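Local coordinates for protein Pvc2 (Photorhabdus asymbiotica subsp. asymbiotica, PDB 6J0B) that forms the sheath around the inner tube of an extracellular contractile injection system, probably contracting to drive that tube toward a target cell, at residues A[101-111]-A[123-131]; A[193-204]-A[225-236]. All blocks are in the same frame, centred on the assembly; numbering follows the deposited sequence.

In the fold
Both contacts belong to the subtilisin-like domain of a phage-tail-type sheath protein, and both reach the same mixed sheet, in which strands 103-106, 126-130, 154-157 and 222-228 follow one another. Contact 1 lies inside it, about 8 Å from the centre of the chain, and joins two neighbouring parallel strands. Contact 2 lies at the margin, about 17 Å from that centre, where residues 193-204 close over strand 234-235, an edge strand of the sheet within this chain. Contact 1 and contact 2 are about 21 Å apart between centres and about 8 Å apart between nearest atoms. Contact 1 touches no other subunit, whereas contact 2 meets two further copies, so the pair leads from the domain core to the sheath lattice.

Contact 1 of 2, residues A[101-111]-A[123-131]; sequences VTLLVAAGEDI and KGLFAVFDG
Leu103 and Leu104 lie alongside Phe126 and Ala127 as neighbouring parallel strands of a beta-alpha-beta unit, with helix 112-118 making the crossover within the subtilisin-like domain. The short strand axes approach to 4.6 Å, with 20° between their directions.

Two backbone bonds set the register. Phe126 N donates to Thr102 O at 2.9 Å, nearly straight at 165°, and Leu104 N to Phe126 O at 2.8 Å with a more bent N-H. Further along, Val105 CA points its hydrogen at Val128 O, and Val105 also forms backbone bonds with Val31 and Ala33 of the next strand.

Apolar packing covers both faces of this strand pair. On the face of Leu103, Val105, Phe126 and Val128, Leu103 CD1 reaches the ring edge at Phe126 CD2 and also meets Val128 CG1 at 3.7 Å. Val128 CG1 lies between its own backbone N and carbonyl carbon (chi1 36°), and from there it touches Val105 CG2 as well, the two valines side by side and pointing the same way. Helix 250-266 packs on this face against Leu103 and Phe126. The other face carries Leu104 CB against Ala127 CB. At one end, Leu125 CD1 touches both Val101 CG1 and Thr102 O; at the other, Ile111 CD1 comes obliquely to Phe129 CD1, 3.7 Å away, as the chain turns toward the crossover helix.

Polar contacts gather where the strands end. Ser173 OG lies within hydrogen-bonding distance of both Ala106 O and Asp130 OD1, which probably share its single proton. The second carboxylate oxygen of the same aspartate, Asp130 OD2, takes a weak bond at 3.3 Å from the N of Gly108, the last residue of the inverse gamma turn centred on Ala107.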
loop_
_atom_site.group_PDB
_atom_site.type_symbol
_atom_site.label_atom_id
_atom_site.label_comp_id
_atom_site.label_asym_id
_atom_site.label_seq_id
_atom_site.Cartn_x
_atom_site.Cartn_y
_atom_site.Cartn_z
ATOM N N VAL A 101 2.403 -65.688 -15.332
ATOM C CA VAL A 101 1.036 -65.644 -15.830
ATOM C C VAL A 101 0.061 -65.708 -14.665
ATOM O O VAL A 101 0.133 -66.611 -13.821
ATOM C CB VAL A 101 0.811 -66.791 -16.823
ATOM C CG1 VAL A 101 -0.664 -67.037 -17.042
ATOM C CG2 VAL A 101 1.503 -66.479 -18.128
ATOM N N THR A 102 -0.853 -64.740 -14.603
ATOM C CA THR A 102 -1.885 -64.700 -13.574
ATOM C C THR A 102 -3.283 -64.957 -14.105
ATOM O O THR A 102 -4.014 -65.763 -13.529
ATOM C CB THR A 102 -1.884 -63.348 -12.858
ATOM O OG1 THR A 102 -2.432 -62.353 -13.723
ATOM C CG2 THR A 102 -0.492 -62.947 -12.500
ATOM N N LEU A 103 -3.687 -64.283 -15.175
ATOM C CA LEU A 103 -5.012 -64.470 -15.742
ATOM C C LEU A 103 -4.993 -65.553 -16.810
ATOM O O LEU A 103 -3.971 -65.801 -17.453
ATOM C CB LEU A 103 -5.540 -63.173 -16.357
ATOM C CG LEU A 103 -6.366 -62.188 -15.534
ATOM C CD1 LEU A 103 -7.475 -62.909 -14.814
ATOM C CD2 LEU A 103 -5.499 -61.441 -14.564
ATOM N N LEU A 104 -6.140 -66.196 -16.992
ATOM C CA LEU A 104 -6.374 -67.113 -18.101
ATOM C C LEU A 104 -7.673 -66.685 -18.766
ATOM O O LEU A 104 -8.747 -66.797 -18.170
ATOM C CB LEU A 104 -6.439 -68.563 -17.628
ATOM C CG LEU A 104 -6.918 -69.602 -18.642
ATOM C CD1 LEU A 104 -6.081 -69.587 -19.910
ATOM C CD2 LEU A 104 -6.904 -70.982 -18.019
ATOM N N VAL A 105 -7.575 -66.201 -19.997
ATOM C CA VAL A 105 -8.683 -65.553 -20.684
ATOM C C VAL A 105 -9.092 -66.412 -21.869
ATOM O O VAL A 105 -8.268 -66.714 -22.738
ATOM C CB VAL A 105 -8.302 -64.140 -21.138
ATOM C CG1 VAL A 105 -9.417 -63.526 -21.948
ATOM C CG2 VAL A 105 -7.986 -63.295 -19.938
ATOM N N ALA A 106 -10.359 -66.807 -21.903
ATOM C CA ALA A 106 -10.944 -67.440 -23.078
ATOM C C ALA A 106 -11.545 -66.351 -23.949
ATOM O O ALA A 106 -12.529 -65.713 -23.564
ATOM C CB ALA A 106 -12.013 -68.453 -22.692
ATOM N N ALA A 107 -10.959 -66.134 -25.122
ATOM C CA ALA A 107 -11.516 -65.192 -26.086
ATOM C C ALA A 107 -12.461 -65.966 -26.998
ATOM O O ALA A 107 -12.169 -66.250 -28.160
ATOM C CB ALA A 107 -10.408 -64.496 -26.864
ATOM N N GLY A 108 -13.616 -66.319 -26.444
ATOM C CA GLY A 108 -14.597 -67.101 -27.172
ATOM C C GLY A 108 -14.166 -68.528 -27.425
ATOM O O GLY A 108 -14.317 -69.030 -28.545
ATOM N N GLU A 109 -13.624 -69.193 -26.408
ATOM C CA GLU A 109 -13.089 -70.536 -26.554
ATOM C C GLU A 109 -13.586 -71.407 -25.412
ATOM O O GLU A 109 -13.932 -70.917 -24.335
ATOM C CB GLU A 109 -11.559 -70.524 -26.587
ATOM C CG GLU A 109 -10.994 -70.081 -27.914
ATOM C CD GLU A 109 -11.326 -71.056 -29.020
ATOM O OE1 GLU A 109 -10.703 -72.137 -29.064
ATOM O OE2 GLU A 109 -12.220 -70.754 -29.837
ATOM N N ASP A 110 -13.618 -72.713 -25.661
ATOM C CA ASP A 110 -14.028 -73.690 -24.656
ATOM C C ASP A 110 -12.787 -74.107 -23.878
ATOM O O ASP A 110 -12.050 -75.004 -24.296
ATOM C CB ASP A 110 -14.702 -74.890 -25.313
ATOM C CG ASP A 110 -15.502 -75.727 -24.328
ATOM O OD1 ASP A 110 -16.747 -75.731 -24.426
ATOM O OD2 ASP A 110 -14.892 -76.378 -23.452
ATOM N N ILE A 111 -12.548 -73.455 -22.745
ATOM C CA ILE A 111 -11.430 -73.804 -21.885
ATOM C C ILE A 111 -11.903 -74.518 -20.621
ATOM O O ILE A 111 -11.134 -74.673 -19.680
ATOM C CB ILE A 111 -10.573 -72.575 -21.541
ATOM C CG1 ILE A 111 -11.360 -71.570 -20.699
ATOM C CG2 ILE A 111 -10.063 -71.917 -22.806
ATOM C CD1 ILE A 111 -10.489 -70.488 -20.091
ATOM N N LYS A 123 -1.876 -73.168 -7.175
ATOM C CA LYS A 123 -1.429 -72.360 -8.299
ATOM C C LYS A 123 -2.181 -71.035 -8.341
ATOM O O LYS A 123 -3.347 -70.943 -7.951
ATOM C CB LYS A 123 -1.622 -73.127 -9.604
ATOM C CG LYS A 123 -1.177 -74.575 -9.510
ATOM C CD LYS A 123 -1.383 -75.310 -10.817
ATOM C CE LYS A 123 -1.193 -76.807 -10.646
ATOM N NZ LYS A 123 -1.621 -77.562 -11.856
ATOM N N GLY A 124 -1.498 -70.001 -8.821
ATOM C CA GLY A 124 -2.016 -68.651 -8.772
ATOM C C GLY A 124 -2.858 -68.220 -9.952
ATOM O O GLY A 124 -2.983 -67.016 -10.195
ATOM N N LEU A 125 -3.455 -69.155 -10.680
ATOM C CA LEU A 125 -4.177 -68.823 -11.899
ATOM C C LEU A 125 -5.628 -68.470 -11.595
ATOM O O LEU A 125 -6.339 -69.235 -10.940
ATOM C CB LEU A 125 -4.118 -69.990 -12.883
ATOM C CG LEU A 125 -3.038 -69.981 -13.967
ATOM C CD1 LEU A 125 -3.177 -68.748 -14.828
ATOM C CD2 LEU A 125 -1.641 -70.071 -13.382
ATOM N N PHE A 126 -6.058 -67.307 -12.074
ATOM C CA PHE A 126 -7.458 -66.907 -12.093
ATOM C C PHE A 126 -7.934 -66.955 -13.537
ATOM O O PHE A 126 -7.181 -66.614 -14.451
ATOM C CB PHE A 126 -7.629 -65.501 -11.513
ATOM C CG PHE A 126 -9.050 -65.139 -11.194
ATOM C CD1 PHE A 126 -9.583 -65.415 -9.946
ATOM C CD2 PHE A 126 -9.846 -64.504 -12.131
ATOM C CE1 PHE A 126 -10.886 -65.083 -9.651
ATOM C CE2 PHE A 126 -11.149 -64.171 -11.838
ATOM C CZ PHE A 126 -11.667 -64.461 -10.597
ATOM N N ALA A 127 -9.176 -67.378 -13.755
ATOM C CA ALA A 127 -9.647 -67.683 -15.104
ATOM C C ALA A 127 -10.981 -67.008 -15.380
ATOM O O ALA A 127 -12.032 -67.544 -15.027
ATOM C CB ALA A 127 -9.771 -69.190 -15.305
ATOM N N VAL A 128 -10.951 -65.869 -16.056
ATOM C CA VAL A 128 -12.167 -65.184 -16.474
ATOM C C VAL A 128 -12.545 -65.682 -17.865
ATOM O O VAL A 128 -11.714 -65.682 -18.779
ATOM C CB VAL A 128 -11.976 -63.658 -16.449
ATOM C CG1 VAL A 128 -10.570 -63.282 -16.864
ATOM C CG2 VAL A 128 -12.981 -62.958 -17.333
ATOM N N PHE A 129 -13.784 -66.141 -18.029
ATOM C CA PHE A 129 -14.272 -66.484 -19.360
ATOM C C PHE A 129 -15.691 -65.952 -19.533
ATOM O O PHE A 129 -16.221 -65.239 -18.678
ATOM C CB PHE A 129 -14.181 -67.989 -19.641
ATOM C CG PHE A 129 -14.385 -68.860 -18.447
ATOM C CD1 PHE A 129 -13.307 -69.498 -17.856
ATOM C CD2 PHE A 129 -15.647 -69.079 -17.941
ATOM C CE1 PHE A 129 -13.485 -70.319 -16.768
ATOM C CE2 PHE A 129 -15.827 -69.898 -16.850
ATOM C CZ PHE A 129 -14.746 -70.523 -16.269
ATOM N N ASP A 130 -16.300 -66.310 -20.658
ATOM C CA ASP A 130 -17.471 -65.635 -21.191
ATOM C C ASP A 130 -18.762 -66.215 -20.635
ATOM O O ASP A 130 -18.799 -67.323 -20.101
ATOM C CB ASP A 130 -17.510 -65.748 -22.714
ATOM C CG ASP A 130 -16.137 -65.769 -23.335
ATOM O OD1 ASP A 130 -15.347 -64.853 -23.057
ATOM O OD2 ASP A 130 -15.846 -66.706 -24.105
ATOM N N GLY A 131 -19.834 -65.446 -20.786
ATOM C CA GLY A 131 -21.167 -65.963 -20.620
ATOM C C GLY A 131 -21.627 -66.575 -21.923
ATOM O O GLY A 131 -20.897 -66.566 -22.919
#

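Contact 2 of 2, residues A[193-204]-A[225-236]; sequences PANVALKGGLEP and IRNFSNTGTTVW
The indole of Trp236 meets Asn195 CB obliquely at CZ3, 3.6 Å away, while Phe228 CZ lies over one ring face, offset toward the rim. Phe228 is shared: its CE1 sits over the centre of the Arg226 guanidinium, 3.6 Å above the plane, and Arg226 O lies in plane at the ring's edge. Arg226 also forms a salt bridge with Asp210. These groups belong to the hairpin of strands 222-228 and 234-235 at the margin of the main sheet; residues 194-198 run beside strand 234-235, and Pro204 packs by Ile225 and Thr233.

Beside the indole, the backbones are joined weakly. Asn195 N gives a short but bent bond to Val235 O (2.7 Å, 129°), and Val235 N a long one to Val196 O at 3.4 Å.

Farther along, side-chain packing prevails. Thr233 faces residues 193-204 with both branches: OG1, anti to the backbone N (chi1 -176°), lies 3.5 Å from Pro204 CD, and CG2 packs against Leu198 CG, the two side chains crossing at about a right angle. Leu198 then divides its methyls in apolar contacts, CD2 touching Val235 CG2 at 3.9 Å and CD1 meeting Ile225 CG2. Pro204 CG rests 3.3 Å from Ile225 O.

Across the subunit boundary, Asn195 ND2 donates to Ser268 O of a second subunit, whose Met271 packs on both Asn195 and Trp236; Gly9 of a third subunit also touches Trp236. With only weak backbone bonds between them, the two segments probably depend largely on side-chain packing for cohesion, and Asn195 ND2 is spent on the neighbouring sheath subunit rather than on residues 225-236.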
loop_
_atom_site.group_PDB
_atom_site.type_symbol
_atom_site.label_atom_id
_atom_site.label_comp_id
_atom_site.label_asym_id
_atom_site.label_seq_id
_atom_site.Cartn_x
_atom_site.Cartn_y
_atom_site.Cartn_z
ATOM N N PRO A 193 -13.272 -54.899 -9.499
ATOM C CA PRO A 193 -13.284 -54.319 -10.846
ATOM C C PRO A 193 -14.639 -53.819 -11.319
ATOM O O PRO A 193 -14.771 -53.485 -12.498
ATOM C CB PRO A 193 -12.826 -55.501 -11.711
ATOM C CG PRO A 193 -13.358 -56.663 -10.989
ATOM C CD PRO A 193 -13.115 -56.360 -9.553
ATOM N N ALA A 194 -15.648 -53.758 -10.460
ATOM C CA ALA A 194 -16.955 -53.335 -10.915
ATOM C C ALA A 194 -17.066 -51.812 -10.870
ATOM O O ALA A 194 -16.164 -51.121 -10.396
ATOM C CB ALA A 194 -18.037 -54.003 -10.082
ATOM N N ASN A 195 -18.202 -51.325 -11.383
ATOM C CA ASN A 195 -18.527 -49.934 -11.776
ATOM C C ASN A 195 -17.326 -49.165 -12.352
ATOM O O ASN A 195 -17.032 -48.018 -12.007
ATOM C CB ASN A 195 -19.323 -49.182 -10.668
ATOM C CG ASN A 195 -18.504 -48.617 -9.500
ATOM O OD1 ASN A 195 -17.352 -48.938 -9.274
ATOM N ND2 ASN A 195 -19.149 -47.741 -8.745
ATOM N N VAL A 196 -16.673 -49.799 -13.323
ATOM C CA VAL A 196 -15.615 -49.187 -14.116
ATOM C C VAL A 196 -16.075 -49.140 -15.563
ATOM O O VAL A 196 -16.497 -50.161 -16.117
ATOM C CB VAL A 196 -14.292 -49.960 -13.989
ATOM C CG1 VAL A 196 -13.189 -49.263 -14.761
ATOM C CG2 VAL A 196 -13.916 -50.073 -12.547
ATOM N N ALA A 197 -15.998 -47.960 -16.170
ATOM C CA ALA A 197 -16.421 -47.794 -17.551
ATOM C C ALA A 197 -15.392 -48.383 -18.506
ATOM O O ALA A 197 -14.192 -48.411 -18.224
ATOM C CB ALA A 197 -16.640 -46.317 -17.868
ATOM N N LEU A 198 -15.877 -48.854 -19.650
ATOM C CA LEU A 198 -15.027 -49.468 -20.661
ATOM C C LEU A 198 -14.522 -48.385 -21.607
ATOM O O LEU A 198 -15.321 -47.658 -22.205
ATOM C CB LEU A 198 -15.793 -50.545 -21.424
ATOM C CG LEU A 198 -16.543 -51.581 -20.583
ATOM C CD1 LEU A 198 -17.137 -52.633 -21.476
ATOM C CD2 LEU A 198 -15.642 -52.226 -19.559
ATOM N N LYS A 199 -13.196 -48.285 -21.742
ATOM C CA LYS A 199 -12.603 -47.162 -22.464
ATOM C C LYS A 199 -12.783 -47.297 -23.969
ATOM O O LYS A 199 -12.892 -46.288 -24.675
ATOM C CB LYS A 199 -11.123 -47.033 -22.112
ATOM C CG LYS A 199 -10.849 -46.018 -21.021
ATOM C CD LYS A 199 -9.986 -46.593 -19.914
ATOM C CE LYS A 199 -8.548 -46.778 -20.364
ATOM N NZ LYS A 199 -7.663 -47.168 -19.230
ATOM N N GLY A 200 -12.812 -48.523 -24.482
ATOM C CA GLY A 200 -13.049 -48.715 -25.895
ATOM C C GLY A 200 -14.487 -48.421 -26.274
ATOM O O GLY A 200 -15.369 -48.268 -25.429
ATOM N N GLY A 201 -14.732 -48.351 -27.578
ATOM C CA GLY A 201 -16.074 -48.089 -28.064
ATOM C C GLY A 201 -16.989 -49.290 -27.955
ATOM O O GLY A 201 -17.401 -49.858 -28.968
ATOM N N LEU A 202 -17.321 -49.678 -26.729
ATOM C CA LEU A 202 -18.074 -50.888 -26.448
ATOM C C LEU A 202 -19.459 -50.543 -25.924
ATOM O O LEU A 202 -19.673 -49.472 -25.351
ATOM C CB LEU A 202 -17.349 -51.762 -25.419
ATOM C CG LEU A 202 -16.222 -52.693 -25.868
ATOM C CD1 LEU A 202 -16.623 -53.392 -27.136
ATOM C CD2 LEU A 202 -14.904 -51.972 -26.049
ATOM N N GLU A 203 -20.396 -51.463 -26.142
ATOM C CA GLU A 203 -21.722 -51.428 -25.542
ATOM C C GLU A 203 -22.296 -52.832 -25.615
ATOM O O GLU A 203 -21.968 -53.573 -26.548
ATOM C CB GLU A 203 -22.644 -50.416 -26.243
ATOM C CG GLU A 203 -22.496 -50.299 -27.740
ATOM C CD GLU A 203 -23.331 -49.163 -28.293
ATOM O OE1 GLU A 203 -24.261 -48.716 -27.588
ATOM O OE2 GLU A 203 -23.054 -48.707 -29.421
ATOM N N PRO A 204 -23.119 -53.241 -24.643
ATOM C CA PRO A 204 -23.577 -54.635 -24.601
ATOM C C PRO A 204 -24.521 -54.972 -25.743
ATOM O O PRO A 204 -25.268 -54.121 -26.231
ATOM C CB PRO A 204 -24.294 -54.731 -23.251
ATOM C CG PRO A 204 -23.780 -53.593 -22.462
ATOM C CD PRO A 204 -23.518 -52.507 -23.431
ATOM N N ILE A 225 -22.385 -56.948 -17.598
ATOM C CA ILE A 225 -21.947 -55.658 -18.110
ATOM C C ILE A 225 -23.176 -54.969 -18.680
ATOM O O ILE A 225 -23.708 -55.397 -19.706
ATOM C CB ILE A 225 -20.863 -55.825 -19.181
ATOM C CG1 ILE A 225 -19.708 -56.665 -18.641
ATOM C CG2 ILE A 225 -20.375 -54.477 -19.667
ATOM C CD1 ILE A 225 -18.937 -57.385 -19.713
ATOM N N ARG A 226 -23.650 -53.910 -18.034
ATOM C CA ARG A 226 -24.872 -53.283 -18.509
ATOM C C ARG A 226 -24.730 -51.771 -18.541
ATOM O O ARG A 226 -23.909 -51.187 -17.831
ATOM C CB ARG A 226 -26.084 -53.693 -17.668
ATOM C CG ARG A 226 -25.974 -53.457 -16.188
ATOM C CD ARG A 226 -27.079 -54.230 -15.498
ATOM N NE ARG A 226 -27.537 -53.584 -14.277
ATOM C CZ ARG A 226 -28.488 -52.661 -14.239
ATOM N NH1 ARG A 226 -29.080 -52.271 -15.357
ATOM N NH2 ARG A 226 -28.847 -52.127 -13.081
ATOM N N ASN A 227 -25.558 -51.152 -19.377
ATOM C CA ASN A 227 -25.416 -49.748 -19.719
ATOM C C ASN A 227 -26.190 -48.866 -18.751
ATOM O O ASN A 227 -27.350 -49.134 -18.430
ATOM C CB ASN A 227 -25.909 -49.513 -21.147
ATOM C CG ASN A 227 -25.359 -48.243 -21.755
ATOM O OD1 ASN A 227 -24.198 -48.190 -22.158
ATOM N ND2 ASN A 227 -26.194 -47.217 -21.843
ATOM N N PHE A 228 -25.532 -47.813 -18.284
ATOM C CA PHE A 228 -26.141 -46.781 -17.461
ATOM C C PHE A 228 -26.060 -45.472 -18.230
ATOM O O PHE A 228 -25.079 -45.228 -18.936
ATOM C CB PHE A 228 -25.432 -46.660 -16.105
ATOM C CG PHE A 228 -25.860 -47.692 -15.094
ATOM C CD1 PHE A 228 -25.620 -49.041 -15.303
ATOM C CD2 PHE A 228 -26.483 -47.308 -13.920
ATOM C CE1 PHE A 228 -26.012 -49.983 -14.376
ATOM C CE2 PHE A 228 -26.873 -48.249 -12.987
ATOM C CZ PHE A 228 -26.637 -49.587 -13.218
ATOM N N SER A 229 -27.093 -44.635 -18.115
ATOM C CA SER A 229 -27.163 -43.456 -18.974
ATOM C C SER A 229 -26.162 -42.385 -18.561
ATOM O O SER A 229 -25.729 -41.590 -19.403
ATOM C CB SER A 229 -28.577 -42.881 -18.976
ATOM O OG SER A 229 -28.716 -41.880 -17.985
ATOM N N ASN A 230 -25.773 -42.351 -17.290
ATOM C CA ASN A 230 -24.777 -41.387 -16.842
ATOM C C ASN A 230 -23.356 -41.930 -16.918
ATOM O O ASN A 230 -22.413 -41.151 -17.088
ATOM C CB ASN A 230 -25.083 -40.936 -15.412
ATOM C CG ASN A 230 -25.133 -42.091 -14.431
ATOM O OD1 ASN A 230 -25.978 -42.978 -14.542
ATOM N ND2 ASN A 230 -24.234 -42.076 -13.454
ATOM N N THR A 231 -23.183 -43.246 -16.811
ATOM C CA THR A 231 -21.865 -43.867 -16.801
ATOM C C THR A 231 -21.469 -44.449 -18.154
ATOM O O THR A 231 -20.279 -44.690 -18.386
ATOM C CB THR A 231 -21.823 -44.966 -15.727
ATOM O OG1 THR A 231 -22.655 -44.583 -14.626
ATOM C CG2 THR A 231 -20.405 -45.189 -15.203
ATOM N N GLY A 232 -22.416 -44.648 -19.064
ATOM C CA GLY A 232 -22.117 -45.399 -20.266
ATOM C C GLY A 232 -22.244 -46.885 -19.981
ATOM O O GLY A 232 -23.042 -47.312 -19.148
ATOM N N THR A 233 -21.440 -47.681 -20.674
ATOM C CA THR A 233 -21.371 -49.096 -20.351
ATOM C C THR A 233 -20.392 -49.296 -19.201
ATOM O O THR A 233 -19.420 -48.550 -19.045
ATOM C CB THR A 233 -20.978 -49.932 -21.573
ATOM O OG1 THR A 233 -21.014 -51.323 -21.237
ATOM C CG2 THR A 233 -19.595 -49.575 -22.078
ATOM N N THR A 234 -20.688 -50.281 -18.357
ATOM C CA THR A 234 -19.921 -50.465 -17.136
ATOM C C THR A 234 -20.071 -51.901 -16.661
ATOM O O THR A 234 -21.033 -52.588 -17.008
ATOM C CB THR A 234 -20.366 -49.481 -16.043
ATOM O OG1 THR A 234 -19.524 -49.627 -14.898
ATOM C CG2 THR A 234 -21.810 -49.715 -15.637
ATOM N N VAL A 235 -19.098 -52.347 -15.879
ATOM C CA VAL A 235 -19.111 -53.680 -15.290
ATOM C C VAL A 235 -19.878 -53.615 -13.981
ATOM O O VAL A 235 -19.744 -52.653 -13.219
ATOM C CB VAL A 235 -17.680 -54.195 -15.069
ATOM C CG1 VAL A 235 -17.679 -55.703 -14.944
ATOM C CG2 VAL A 235 -16.778 -53.740 -16.196
ATOM N N TRP A 236 -20.681 -54.638 -13.704
ATOM C CA TRP A 236 -21.606 -54.563 -12.583
ATOM C C TRP A 236 -21.597 -55.834 -11.745
ATOM O O TRP A 236 -22.636 -56.251 -11.231
ATOM C CB TRP A 236 -23.017 -54.260 -13.082
ATOM C CG TRP A 236 -23.861 -53.520 -12.117
ATOM C CD1 TRP A 236 -24.996 -53.966 -11.517
ATOM C CD2 TRP A 236 -23.644 -52.193 -11.632
ATOM N NE1 TRP A 236 -25.502 -52.999 -10.689
ATOM C CE2 TRP A 236 -24.688 -51.900 -10.743
ATOM C CE3 TRP A 236 -22.668 -51.222 -11.867
ATOM C CZ2 TRP A 236 -24.784 -50.683 -10.088
ATOM C CZ3 TRP A 236 -22.765 -50.020 -11.218
ATOM C CH2 TRP A 236 -23.814 -49.756 -10.344
#